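Local atomic coordinates of early 35 kDa protein (Autographa californica nucleopolyhedrovirus, PDB entry 1P35), a protein that blocks apoptosis of infected insect cells by inhibiting host caspases, and also suppresses the host's antiviral RNA interference. Residues Gly174-Val179 against Ile293-Lys298; Ile30-Asn35 against Gly161-Leu166; Val213-Leu218 against Val284-Asn289; Leu38-Leu43 against Ser120-Asp125; Gly50-Val55 against Tyr100-Gln105. All coordinates share one frame; numbering follows the deposited sequence.

Contact 1: Gly174-Val179 against Ile293-Lys298; sequences GNKVIV and ILNTIK
K176 and N295 stand side by side, pointing the same way, as a non-hydrogen-bonded pair of two antiparallel strands. Starting from K176, CB lies 4.0 Å from L294 O. The chain then bends at chi2 (-76°), which turns CD in until it sits 3.5 Å from N295 OD1; CE follows at 3.3 Å from the same oxygen, and NZ closes with a 3.0 Å hydrogen bond to N295 OD1, tilted 32° from the amide carbonyl plane. These strands, 176-179 and 292-295, make a separate two-stranded antiparallel sheet, the second strand being the last of the chain. V177 and L294 form its hydrogen-bonded pair, with N-H...O bonds both ways, and their side chains share the face opposite K176, where L294 packs on F209 of helix 206-215. Next along, I178 and I293 run side by side, CG1 to CG1 at 4.1 Å, on the lysine's face. Past the strand end, T296 N still reaches N175 O at 2.8 Å, coming from above the carbonyl plane.

Contact 2: Ile30-Asn35 against Gly161-Leu166; sequences INKIMN and GSNQVL
An antiparallel pairing of strands 24-33 and 164-170 brings N31 opposite Q164 as a hydrogen-bonded pair. N31 N gives a 3.0 Å bond to Q164 O, and Q164 N returns one of 2.8 Å to N31 O; both are almost straight. On one face of the pairing the two side chains cross, their amide planes 64° apart. In N31, chi1 of 67° sets CG between the backbone N and the carbonyl carbon; OD1 lies 3.5 Å from Q164 CB, and that oxygen also takes a hydrogen bond involving Y100 OH. The pair sits inside a larger strand array: strand 10-21 continues it beyond I30, while strand 98-106 lies along the far side of Q164 and V165. On the other face of the pairing, I30 and V165 lie side by side, CG1 to CG1 at 3.9 Å, and I30 CG2 also covers N163 CB. Next along, K32 bends at chi3 (-57°), placing CE 3.2 Å from N163 OD1, an oxygen with a weak hydrogen bond from R63 NE. K32 NZ donates to a water at 2.7 Å, and that water donates in turn to G161 O.

Contact 3: Val213-Leu218 against Val284-Asn289; sequences VQSLIL and VTSALN. With EDO (1,2-ethanediol), chain F.
S215 and S286 bring their hydroxyls together, OG to OG at 2.9 Å, between the last turn of helix 206-215 and the short strand 284-286. Each side chain is turned differently to get there. S215 OG sits between its own backbone N and carbonyl carbon (chi1 78°), and also hydrogen-bonds with F212 O one helical turn back. S286 OG is anti to its backbone N (chi1 173°) and accepts from L288 N at 2.9 Å, an ST turn; L288 CD1 lies 3.4 Å from S215 OG. A 1,2-ethanediol, probably from the crystallisation liquor, joins the two sides: its O2 donates to S215 O at 2.7 Å and accepts from A287 N. Beyond the serines I217 and T285 form a single antiparallel bridge, I217 N to T285 O at 2.7 Å and T285 N back to I217 O. T285 OG1 lies close against I217, 3.1 Å from its CB. V284 spreads its two methyls between two leucines: CG2 meets L216 CD2 at 3.9 Å, and CG1 meets L218 CD2, with L218 running beside the valine in the same direction. Strand 284-286 pairs antiparallel with strand 191-199 through V284 and S286, while V213, in the last turn of helix 206-215, packs on strands 227-234, 238-249 and 259-271.

Contact 4: Leu38-Leu43 against Ser120-Asp125; sequences LTKPVL and SHDYTD
K40 and Y123 slide past each other in opposite directions, with K40 CD over one face of the tyrosine ring, where a Schellman motif ends helix 110-120. With CG anti to the carbonyl carbon (chi1 -64°) and the rest extended, K40 puts CD 4.0 Å from the ring centroid, a CH-pi contact displaced toward the rim. Its NZ then reaches D122 O, hydrogen-bonding at 2.8 Å; D122 is the C-prime residue of the motif, with positive phi. The carboxylate of D122 lies beyond salt-bridge range of NZ, but could still favour the lysine's charge. K40 and D122 cross at about a right angle. P41 also runs opposite to Y123, its CD 4.1 Å from ring atom CE2, and the same CD lies against H121 O. L43, on strand 42-48, approaches the H121 ring obliquely: CD2 stands 4.2 Å from the centroid and 30° off the normal, while CD1 turns to Y123 CD2. Elsewhere, F4 meets the tyrosine edge-to-face, and L118 of helix 110-120 packs on both Y123 and L43. P41 O lies at the tyrosine ring's edge, in its plane, and takes a hydrogen bond from Y123 OH; the modelled length, 2.4 Å, is too short to be trusted.

Contact 5: Gly50-Val55 against Tyr100-Gln105; sequences GPIRSV and YSVSCQ
I52 and C104 have the closest CA atoms, 6.1 Å apart, on strand segments that run antiparallel at 172° but 7.8 Å apart at their axes, so side chains do most of the joining. The CB of I52 is directed toward the other strand and packs on C104, CB to CB at 3.8 Å. Its chain is extended at chi2 (179°), which carries CD1 on past the cysteine to V102, where it meets CG1 at 3.6 Å; CD1 keeps touch with C104 CB as well. C104 SG, anti to its backbone N (chi1 -174°), swings back toward the start of the I52 strand and takes a weak hydrogen bond from I52 N at 3.6 Å. P51 CA lies near the same sulphur. At the other end V55 and V102 pass in opposite directions, V55 CG1 to V102 CB at 4.1 Å. The patch lies at the surface of the protein. Strand 164-170 pairs with both strands, antiparallel to 52-55 and parallel to 98-106, and its F168 packs on both I52 and V102. R53 and S54 both face E169 in a classic beta bulge, S54 touches K255 of the second subunit, and strand 148-154 borders strand 98-106.

Contacts 2 and 5 share strand 164-170, which pairs with 24-33, 52-55 and 98-106; their centres are about 18 Å apart, and Y100 of 98-106 ties them, its N meeting V165 O. Contact 4, also about 18 Å from contact 2, touches it where I33 packs on V42. Along the chain, contact 5 is nested inside the loop closed by contact 4, and contact 4 inside that of contact 2. Contact 1 opens only after contact 2 has closed, and contact 3 is nested within it. Contacts 2 and 3 lie on opposite sides of the chain's centre; each contact joins segments 45 to 126 residues apart, so long-range pairings hold this caspase inhibitor's fold on both sides.

Contact 1: Gly174-Val179 against Ile293-Lys298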
# COMPACT_ATOMS: atom_id res chain seq x y z
N GLY A 174 -36.41 -8.03 1.28
CA GLY A 174 -36.81 -7.53 2.59
C GLY A 174 -35.93 -6.88 3.65
O GLY A 174 -36.04 -7.25 4.82
N ASN A 175 -35.12 -5.89 3.28
CA ASN A 175 -34.25 -5.20 4.25
C ASN A 175 -33.35 -6.11 5.11
O ASN A 175 -33.16 -5.90 6.30
CB ASN A 175 -35.08 -4.31 5.19
CG ASN A 175 -35.93 -3.30 4.44
OD1 ASN A 175 -35.49 -2.72 3.45
ND2 ASN A 175 -37.14 -3.07 4.93
N LYS A 176 -32.80 -7.13 4.47
CA LYS A 176 -31.89 -8.05 5.11
C LYS A 176 -30.56 -8.01 4.34
O LYS A 176 -30.55 -7.69 3.13
CB LYS A 176 -32.46 -9.45 5.03
CG LYS A 176 -33.72 -9.65 5.81
CD LYS A 176 -33.43 -9.76 7.29
CE LYS A 176 -34.68 -10.11 8.06
NZ LYS A 176 -34.41 -10.12 9.51
N VAL A 177 -29.48 -8.32 5.06
CA VAL A 177 -28.12 -8.46 4.54
C VAL A 177 -27.53 -9.67 5.24
O VAL A 177 -27.65 -9.84 6.43
CB VAL A 177 -27.17 -7.35 4.95
CG1 VAL A 177 -25.91 -7.43 4.06
CG2 VAL A 177 -27.84 -6.06 4.91
N ILE A 178 -26.84 -10.50 4.49
CA ILE A 178 -26.20 -11.66 5.06
C ILE A 178 -24.67 -11.48 4.92
O ILE A 178 -24.19 -11.31 3.81
CB ILE A 178 -26.68 -12.89 4.31
CG1 ILE A 178 -28.18 -13.05 4.50
CG2 ILE A 178 -25.91 -14.14 4.75
CD1 ILE A 178 -28.80 -14.26 3.79
N VAL A 179 -23.92 -11.46 6.01
CA VAL A 179 -22.47 -11.33 5.92
C VAL A 179 -22.07 -12.80 5.96
O VAL A 179 -22.26 -13.49 6.94
CB VAL A 179 -21.88 -10.59 7.08
CG1 VAL A 179 -20.46 -10.25 6.75
CG2 VAL A 179 -22.71 -9.29 7.38
N ILE A 293 -26.73 -12.19 10.16
CA ILE A 293 -27.83 -11.72 9.32
C ILE A 293 -28.42 -10.48 9.99
O ILE A 293 -28.80 -10.54 11.17
CB ILE A 293 -28.85 -12.91 9.12
CG1 ILE A 293 -28.07 -14.08 8.46
CG2 ILE A 293 -30.03 -12.51 8.20
CD1 ILE A 293 -28.85 -15.34 8.03
N LEU A 294 -28.41 -9.34 9.28
CA LEU A 294 -28.93 -8.08 9.86
C LEU A 294 -30.04 -7.43 9.04
O LEU A 294 -30.28 -7.82 7.90
CB LEU A 294 -27.78 -7.06 9.99
CG LEU A 294 -26.66 -7.65 10.85
CD1 LEU A 294 -25.37 -6.95 10.56
CD2 LEU A 294 -27.08 -7.64 12.36
N ASN A 295 -30.68 -6.42 9.63
CA ASN A 295 -31.70 -5.62 8.94
C ASN A 295 -30.98 -4.37 8.44
O ASN A 295 -30.10 -3.83 9.13
CB ASN A 295 -32.83 -5.21 9.90
CG ASN A 295 -33.70 -6.38 10.33
OD1 ASN A 295 -34.20 -7.13 9.50
ND2 ASN A 295 -33.88 -6.55 11.64
N THR A 296 -31.32 -3.94 7.23
CA THR A 296 -30.74 -2.75 6.63
C THR A 296 -31.53 -1.56 7.17
O THR A 296 -32.56 -1.73 7.82
CB THR A 296 -30.87 -2.80 5.08
OG1 THR A 296 -32.24 -2.99 4.70
CG2 THR A 296 -30.14 -3.98 4.54
N ILE A 297 -31.05 -0.35 6.93
CA ILE A 297 -31.77 0.85 7.35
C ILE A 297 -32.95 0.98 6.35
O ILE A 297 -32.78 0.74 5.15
CB ILE A 297 -30.85 2.09 7.26
CG1 ILE A 297 -29.63 1.89 8.17
CG2 ILE A 297 -31.61 3.33 7.69
CD1 ILE A 297 -29.96 1.58 9.62
N LYS A 298 -34.15 1.37 6.83
CA LYS A 298 -35.35 1.45 5.97
C LYS A 298 -35.61 2.62 4.97
O LYS A 298 -35.96 2.37 3.80
CB LYS A 298 -36.63 1.29 6.82
CG LYS A 298 -36.82 -0.04 7.58
CD LYS A 298 -35.91 -0.14 8.82
CE LYS A 298 -36.23 -1.38 9.67
NZ LYS A 298 -36.00 -2.68 8.96

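Contact 2: Ile30-Asn35 against Gly161-Leu166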
# COMPACT_ATOMS: atom_id res chain seq x y z
N ILE A 30 -13.06 -11.05 -0.81
CA ILE A 30 -11.67 -11.33 -1.16
C ILE A 30 -11.11 -12.37 -0.19
O ILE A 30 -11.34 -12.31 1.06
CB ILE A 30 -10.78 -10.04 -0.96
CG1 ILE A 30 -11.16 -8.95 -1.92
CG2 ILE A 30 -9.30 -10.34 -1.16
CD1 ILE A 30 -11.34 -7.59 -1.14
N ASN A 31 -10.38 -13.34 -0.74
CA ASN A 31 -9.72 -14.31 0.16
C ASN A 31 -8.43 -14.81 -0.46
O ASN A 31 -8.08 -14.41 -1.58
CB ASN A 31 -10.63 -15.50 0.54
CG ASN A 31 -10.98 -16.43 -0.63
OD1 ASN A 31 -10.42 -16.34 -1.73
ND2 ASN A 31 -11.93 -17.33 -0.38
N LYS A 32 -7.71 -15.65 0.26
CA LYS A 32 -6.47 -16.20 -0.27
C LYS A 32 -6.35 -17.69 -0.12
O LYS A 32 -6.20 -18.21 1.00
CB LYS A 32 -5.28 -15.49 0.37
CG LYS A 32 -3.93 -15.85 -0.24
CD LYS A 32 -2.82 -14.94 0.30
CE LYS A 32 -3.16 -13.47 0.03
NZ LYS A 32 -2.10 -12.54 0.45
N ILE A 33 -6.39 -18.39 -1.24
CA ILE A 33 -6.31 -19.87 -1.25
C ILE A 33 -4.88 -20.41 -1.43
O ILE A 33 -4.15 -19.99 -2.30
CB ILE A 33 -7.26 -20.45 -2.34
CG1 ILE A 33 -8.70 -20.11 -1.94
CG2 ILE A 33 -7.08 -21.99 -2.50
CD1 ILE A 33 -9.78 -20.48 -2.93
N MET A 34 -4.53 -21.37 -0.58
CA MET A 34 -3.19 -21.97 -0.53
C MET A 34 -2.80 -23.19 -1.39
O MET A 34 -1.60 -23.48 -1.50
CB MET A 34 -2.87 -22.32 0.92
CG MET A 34 -2.41 -21.15 1.76
SD MET A 34 -0.86 -20.48 1.13
CE MET A 34 0.25 -22.02 1.05
N ASN A 35 -3.75 -23.92 -1.97
CA ASN A 35 -3.40 -25.11 -2.77
C ASN A 35 -2.72 -24.90 -4.14
O ASN A 35 -3.05 -23.97 -4.88
CB ASN A 35 -4.65 -25.96 -2.96
CG ASN A 35 -5.28 -26.33 -1.65
OD1 ASN A 35 -5.57 -25.45 -0.82
ND2 ASN A 35 -5.49 -27.62 -1.44
N GLY A 161 0.29 -17.37 -4.45
CA GLY A 161 0.29 -16.13 -3.71
C GLY A 161 -0.69 -15.03 -4.06
O GLY A 161 -0.60 -13.96 -3.50
N SER A 162 -1.62 -15.27 -4.98
CA SER A 162 -2.63 -14.28 -5.34
C SER A 162 -3.82 -14.13 -4.38
O SER A 162 -4.19 -15.08 -3.70
CB SER A 162 -3.27 -14.65 -6.71
OG SER A 162 -2.40 -14.42 -7.79
N ASN A 163 -4.41 -12.93 -4.36
CA ASN A 163 -5.68 -12.72 -3.67
C ASN A 163 -6.70 -13.16 -4.73
O ASN A 163 -6.49 -12.87 -5.95
CB ASN A 163 -5.96 -11.25 -3.36
CG ASN A 163 -5.17 -10.74 -2.15
OD1 ASN A 163 -5.24 -11.29 -1.06
ND2 ASN A 163 -4.44 -9.66 -2.35
N GLN A 164 -7.76 -13.86 -4.30
CA GLN A 164 -8.81 -14.31 -5.21
C GLN A 164 -9.92 -13.34 -4.88
O GLN A 164 -10.30 -13.24 -3.72
CB GLN A 164 -9.26 -15.72 -4.92
CG GLN A 164 -8.15 -16.67 -4.50
CD GLN A 164 -7.01 -16.67 -5.45
OE1 GLN A 164 -7.18 -16.39 -6.64
NE2 GLN A 164 -5.82 -17.01 -4.94
N VAL A 165 -10.46 -12.63 -5.88
CA VAL A 165 -11.43 -11.59 -5.59
C VAL A 165 -12.73 -11.65 -6.39
O VAL A 165 -12.82 -12.36 -7.41
CB VAL A 165 -10.74 -10.20 -5.77
CG1 VAL A 165 -9.33 -10.22 -5.13
CG2 VAL A 165 -10.54 -9.89 -7.28
N LEU A 166 -13.75 -10.97 -5.89
CA LEU A 166 -15.04 -10.93 -6.59
C LEU A 166 -15.81 -9.80 -5.98
O LEU A 166 -15.53 -9.40 -4.87
CB LEU A 166 -15.84 -12.22 -6.43
CG LEU A 166 -16.42 -12.57 -5.03
CD1 LEU A 166 -17.81 -12.02 -4.87
CD2 LEU A 166 -16.53 -14.08 -4.88
O HOH W 1 0.23 -13.52 -0.58

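Contact 3: Val213-Leu218 against Val284-Asn289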
# COMPACT_ATOMS: atom_id res chain seq x y z
N VAL A 213 -19.47 -13.44 19.75
CA VAL A 213 -18.25 -13.14 20.51
C VAL A 213 -17.99 -14.09 21.70
O VAL A 213 -16.83 -14.48 21.92
CB VAL A 213 -18.25 -11.67 20.96
CG1 VAL A 213 -17.03 -11.36 21.87
CG2 VAL A 213 -18.19 -10.75 19.70
N GLN A 214 -19.04 -14.47 22.43
CA GLN A 214 -18.92 -15.38 23.58
C GLN A 214 -18.37 -16.75 23.13
O GLN A 214 -17.67 -17.42 23.91
CB GLN A 214 -20.30 -15.62 24.25
CG GLN A 214 -20.83 -14.41 24.91
CD GLN A 214 -22.29 -14.56 25.37
OE1 GLN A 214 -22.98 -15.54 25.07
NE2 GLN A 214 -22.76 -13.56 26.07
N SER A 215 -18.70 -17.15 21.90
CA SER A 215 -18.26 -18.44 21.35
C SER A 215 -16.78 -18.45 20.88
O SER A 215 -16.18 -19.51 20.66
CB SER A 215 -19.12 -18.83 20.14
OG SER A 215 -18.73 -18.10 18.96
N LEU A 216 -16.19 -17.27 20.76
CA LEU A 216 -14.81 -17.17 20.23
C LEU A 216 -13.72 -17.58 21.18
O LEU A 216 -13.78 -17.22 22.33
CB LEU A 216 -14.48 -15.74 19.78
CG LEU A 216 -15.39 -15.09 18.79
CD1 LEU A 216 -14.89 -13.71 18.55
CD2 LEU A 216 -15.44 -15.92 17.54
N ILE A 217 -12.72 -18.28 20.66
CA ILE A 217 -11.57 -18.70 21.43
C ILE A 217 -10.40 -17.87 20.85
O ILE A 217 -10.11 -17.99 19.66
CB ILE A 217 -11.25 -20.18 21.17
CG1 ILE A 217 -12.40 -21.09 21.60
CG2 ILE A 217 -9.93 -20.50 21.90
CD1 ILE A 217 -12.58 -21.18 23.14
N LEU A 218 -9.72 -17.04 21.64
CA LEU A 218 -8.59 -16.25 21.12
C LEU A 218 -7.21 -16.93 21.10
O LEU A 218 -6.99 -17.94 21.77
CB LEU A 218 -8.41 -14.96 21.92
CG LEU A 218 -9.55 -13.99 22.10
CD1 LEU A 218 -9.04 -12.63 22.63
CD2 LEU A 218 -10.20 -13.83 20.79
N VAL A 284 -9.22 -16.72 15.16
CA VAL A 284 -9.92 -17.14 16.37
C VAL A 284 -10.60 -18.42 15.98
O VAL A 284 -10.79 -18.66 14.79
CB VAL A 284 -10.96 -16.11 16.82
CG1 VAL A 284 -10.27 -14.81 17.12
CG2 VAL A 284 -12.03 -15.88 15.68
N THR A 285 -10.92 -19.25 16.97
CA THR A 285 -11.62 -20.50 16.68
C THR A 285 -12.96 -20.51 17.43
O THR A 285 -13.12 -19.84 18.45
CB THR A 285 -10.81 -21.72 17.13
OG1 THR A 285 -10.69 -21.66 18.55
CG2 THR A 285 -9.39 -21.73 16.48
N SER A 286 -13.92 -21.27 16.93
CA SER A 286 -15.24 -21.34 17.54
C SER A 286 -15.98 -22.54 17.06
O SER A 286 -15.66 -23.10 16.03
CB SER A 286 -16.07 -20.11 17.16
OG SER A 286 -17.38 -20.21 17.59
N ALA A 287 -16.99 -22.93 17.84
CA ALA A 287 -17.86 -24.05 17.56
C ALA A 287 -19.07 -23.52 16.77
O ALA A 287 -19.76 -24.28 16.15
CB ALA A 287 -18.33 -24.69 18.88
N LEU A 288 -19.34 -22.22 16.86
CA LEU A 288 -20.44 -21.60 16.10
C LEU A 288 -19.91 -21.43 14.66
O LEU A 288 -18.88 -20.79 14.45
CB LEU A 288 -20.78 -20.17 16.62
CG LEU A 288 -21.89 -19.89 17.63
CD1 LEU A 288 -21.95 -18.40 17.96
CD2 LEU A 288 -23.25 -20.34 17.05
N ASN A 289 -20.62 -21.98 13.69
CA ASN A 289 -20.25 -21.86 12.28
C ASN A 289 -21.45 -21.26 11.60
O ASN A 289 -22.30 -21.99 11.08
CB ASN A 289 -19.98 -23.23 11.65
CG ASN A 289 -19.69 -23.11 10.17
OD1 ASN A 289 -19.01 -22.18 9.74
ND2 ASN A 289 -20.17 -24.05 9.39
C1 EDO F . -15.92 -23.83 21.53
O1 EDO F . -15.05 -24.09 22.66
C2 EDO F . -16.60 -22.51 21.74
O2 EDO F . -17.09 -22.02 20.50

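Contact 4: Leu38-Leu43 against Ser120-Asp125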
# COMPACT_ATOMS: atom_id res chain seq x y z
N LEU A 38 -4.53 -28.93 -7.22
CA LEU A 38 -5.81 -28.65 -7.86
C LEU A 38 -5.87 -28.68 -9.38
O LEU A 38 -5.33 -27.81 -10.07
CB LEU A 38 -6.36 -27.31 -7.37
CG LEU A 38 -6.56 -27.18 -5.86
CD1 LEU A 38 -7.05 -25.77 -5.54
CD2 LEU A 38 -7.52 -28.24 -5.37
N THR A 39 -6.56 -29.69 -9.90
CA THR A 39 -6.74 -29.85 -11.34
C THR A 39 -8.16 -29.40 -11.73
O THR A 39 -8.43 -29.13 -12.90
CB THR A 39 -6.49 -31.31 -11.76
OG1 THR A 39 -7.40 -32.16 -11.06
CG2 THR A 39 -5.07 -31.73 -11.41
N LYS A 40 -9.05 -29.32 -10.75
CA LYS A 40 -10.44 -28.86 -10.99
C LYS A 40 -10.72 -27.53 -10.27
O LYS A 40 -9.96 -27.12 -9.41
CB LYS A 40 -11.43 -29.94 -10.54
CG LYS A 40 -11.26 -31.19 -11.40
CD LYS A 40 -12.06 -32.37 -10.91
CE LYS A 40 -11.90 -33.56 -11.87
NZ LYS A 40 -12.71 -34.71 -11.37
N PRO A 41 -11.79 -26.83 -10.65
CA PRO A 41 -12.03 -25.56 -9.95
C PRO A 41 -12.48 -25.66 -8.48
O PRO A 41 -12.92 -26.73 -7.98
CB PRO A 41 -13.10 -24.90 -10.82
CG PRO A 41 -12.98 -25.69 -12.20
CD PRO A 41 -12.82 -27.06 -11.68
N VAL A 42 -12.31 -24.53 -7.80
CA VAL A 42 -12.73 -24.37 -6.42
C VAL A 42 -14.14 -23.77 -6.60
O VAL A 42 -14.32 -22.82 -7.37
CB VAL A 42 -11.83 -23.32 -5.69
CG1 VAL A 42 -12.39 -23.02 -4.30
CG2 VAL A 42 -10.40 -23.82 -5.60
N LEU A 43 -15.12 -24.35 -5.93
CA LEU A 43 -16.49 -23.83 -5.96
C LEU A 43 -16.74 -23.24 -4.55
O LEU A 43 -16.82 -23.98 -3.56
CB LEU A 43 -17.50 -24.95 -6.22
CG LEU A 43 -17.10 -25.94 -7.33
CD1 LEU A 43 -18.24 -26.87 -7.69
CD2 LEU A 43 -16.66 -25.13 -8.55
N SER A 120 -20.83 -29.67 -14.27
CA SER A 120 -20.32 -28.71 -15.22
C SER A 120 -18.89 -28.35 -14.89
O SER A 120 -18.21 -27.76 -15.72
CB SER A 120 -21.16 -27.42 -15.24
OG SER A 120 -21.14 -26.75 -13.99
N HIS A 121 -18.43 -28.68 -13.68
CA HIS A 121 -17.05 -28.36 -13.28
C HIS A 121 -16.16 -29.58 -13.18
O HIS A 121 -15.09 -29.57 -12.56
CB HIS A 121 -17.07 -27.54 -11.97
CG HIS A 121 -17.70 -26.21 -12.17
ND1 HIS A 121 -17.21 -25.30 -13.08
CD2 HIS A 121 -18.83 -25.66 -11.66
CE1 HIS A 121 -18.01 -24.25 -13.14
NE2 HIS A 121 -19.00 -24.45 -12.29
N ASP A 122 -16.64 -30.63 -13.83
CA ASP A 122 -15.96 -31.90 -13.93
C ASP A 122 -15.92 -32.71 -12.63
O ASP A 122 -15.06 -33.59 -12.48
CB ASP A 122 -14.54 -31.68 -14.48
CG ASP A 122 -14.01 -32.91 -15.21
OD1 ASP A 122 -14.80 -33.85 -15.48
OD2 ASP A 122 -12.80 -32.92 -15.52
N TYR A 123 -16.79 -32.39 -11.67
CA TYR A 123 -16.84 -33.21 -10.46
C TYR A 123 -18.00 -34.15 -10.67
O TYR A 123 -19.17 -33.74 -10.55
CB TYR A 123 -17.05 -32.37 -9.19
CG TYR A 123 -15.87 -31.50 -8.82
CD1 TYR A 123 -14.77 -32.03 -8.14
CD2 TYR A 123 -15.83 -30.15 -9.16
CE1 TYR A 123 -13.68 -31.25 -7.82
CE2 TYR A 123 -14.74 -29.35 -8.83
CZ TYR A 123 -13.67 -29.91 -8.16
OH TYR A 123 -12.58 -29.13 -7.85
N THR A 124 -17.69 -35.40 -10.98
CA THR A 124 -18.73 -36.40 -11.24
C THR A 124 -18.74 -37.65 -10.39
O THR A 124 -19.73 -38.37 -10.37
CB THR A 124 -18.70 -36.84 -12.70
OG1 THR A 124 -17.44 -37.48 -12.97
CG2 THR A 124 -18.86 -35.63 -13.64
N ASP A 125 -17.66 -37.94 -9.68
CA ASP A 125 -17.64 -39.15 -8.86
C ASP A 125 -18.63 -39.06 -7.70
O ASP A 125 -19.03 -37.96 -7.30
CB ASP A 125 -16.22 -39.41 -8.35
CG ASP A 125 -15.61 -38.21 -7.66
OD1 ASP A 125 -15.56 -37.13 -8.28
OD2 ASP A 125 -15.18 -38.36 -6.49

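Contact 5: Gly50-Val55 against Tyr100-Gln105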
# COMPACT_ATOMS: atom_id res chain seq x y z
N GLY A 50 -30.42 -11.53 -1.58
CA GLY A 50 -31.19 -11.29 -2.80
C GLY A 50 -30.49 -11.67 -4.10
O GLY A 50 -29.29 -11.92 -4.12
N PRO A 51 -31.21 -11.63 -5.23
CA PRO A 51 -30.61 -12.00 -6.50
C PRO A 51 -29.51 -11.09 -6.96
O PRO A 51 -29.59 -9.88 -6.81
CB PRO A 51 -31.81 -12.02 -7.45
CG PRO A 51 -32.69 -10.78 -6.85
CD PRO A 51 -32.64 -11.24 -5.40
N ILE A 52 -28.48 -11.71 -7.54
CA ILE A 52 -27.36 -10.97 -8.09
C ILE A 52 -27.82 -10.28 -9.37
O ILE A 52 -28.63 -10.82 -10.12
CB ILE A 52 -26.17 -11.89 -8.40
CG1 ILE A 52 -25.52 -12.33 -7.06
CG2 ILE A 52 -25.22 -11.22 -9.34
CD1 ILE A 52 -24.35 -13.27 -7.21
N ARG A 53 -27.30 -9.10 -9.62
CA ARG A 53 -27.71 -8.39 -10.78
C ARG A 53 -26.56 -8.18 -11.75
O ARG A 53 -26.74 -8.34 -12.96
CB ARG A 53 -28.30 -7.06 -10.37
CG ARG A 53 -29.04 -6.43 -11.52
CD ARG A 53 -29.38 -5.01 -11.17
NE ARG A 53 -28.15 -4.26 -11.00
CZ ARG A 53 -28.12 -3.11 -10.36
NH1 ARG A 53 -29.24 -2.62 -9.83
NH2 ARG A 53 -26.96 -2.47 -10.24
N SER A 54 -25.41 -7.78 -11.25
CA SER A 54 -24.25 -7.64 -12.11
C SER A 54 -22.98 -7.70 -11.27
O SER A 54 -23.05 -7.55 -10.07
CB SER A 54 -24.30 -6.36 -12.94
OG SER A 54 -24.41 -5.22 -12.13
N VAL A 55 -21.85 -7.99 -11.91
CA VAL A 55 -20.58 -8.06 -11.21
C VAL A 55 -19.95 -6.71 -11.37
O VAL A 55 -20.17 -6.04 -12.37
CB VAL A 55 -19.61 -9.06 -11.85
CG1 VAL A 55 -20.07 -10.50 -11.60
CG2 VAL A 55 -19.58 -8.78 -13.35
N TYR A 100 -12.97 -14.72 -9.22
CA TYR A 100 -13.85 -15.84 -9.26
C TYR A 100 -14.90 -15.53 -10.34
O TYR A 100 -15.24 -14.37 -10.57
CB TYR A 100 -14.60 -16.05 -7.96
CG TYR A 100 -13.80 -16.55 -6.76
CD1 TYR A 100 -13.12 -15.67 -5.91
CD2 TYR A 100 -13.81 -17.89 -6.43
CE1 TYR A 100 -12.49 -16.13 -4.75
CE2 TYR A 100 -13.19 -18.36 -5.28
CZ TYR A 100 -12.53 -17.49 -4.44
OH TYR A 100 -11.94 -17.99 -3.30
N SER A 101 -15.40 -16.59 -10.97
CA SER A 101 -16.47 -16.51 -11.95
C SER A 101 -17.78 -16.63 -11.08
O SER A 101 -17.98 -17.61 -10.36
CB SER A 101 -16.32 -17.69 -12.95
OG SER A 101 -17.26 -17.59 -13.98
N VAL A 102 -18.64 -15.62 -11.15
CA VAL A 102 -19.88 -15.56 -10.38
C VAL A 102 -21.20 -15.83 -11.11
O VAL A 102 -21.46 -15.28 -12.22
CB VAL A 102 -20.00 -14.14 -9.71
CG1 VAL A 102 -21.26 -14.00 -8.93
CG2 VAL A 102 -18.76 -13.89 -8.81
N SER A 103 -22.02 -16.68 -10.49
CA SER A 103 -23.38 -16.98 -10.96
C SER A 103 -24.29 -17.01 -9.69
O SER A 103 -23.79 -16.95 -8.56
CB SER A 103 -23.45 -18.33 -11.75
OG SER A 103 -23.20 -19.47 -10.94
N CYS A 104 -25.61 -17.05 -9.86
CA CYS A 104 -26.50 -16.99 -8.69
C CYS A 104 -27.63 -17.98 -8.81
O CYS A 104 -28.20 -18.15 -9.91
CB CYS A 104 -27.08 -15.57 -8.55
SG CYS A 104 -28.09 -15.26 -7.06
N GLN A 105 -27.93 -18.63 -7.69
CA GLN A 105 -28.99 -19.62 -7.57
C GLN A 105 -29.92 -19.22 -6.44
O GLN A 105 -29.46 -18.84 -5.34
CB GLN A 105 -28.42 -21.02 -7.26
CG GLN A 105 -27.57 -21.63 -8.38
CD GLN A 105 -28.38 -21.70 -9.67
OE1 GLN A 105 -27.83 -21.78 -10.77
NE2 GLN A 105 -29.69 -21.68 -9.54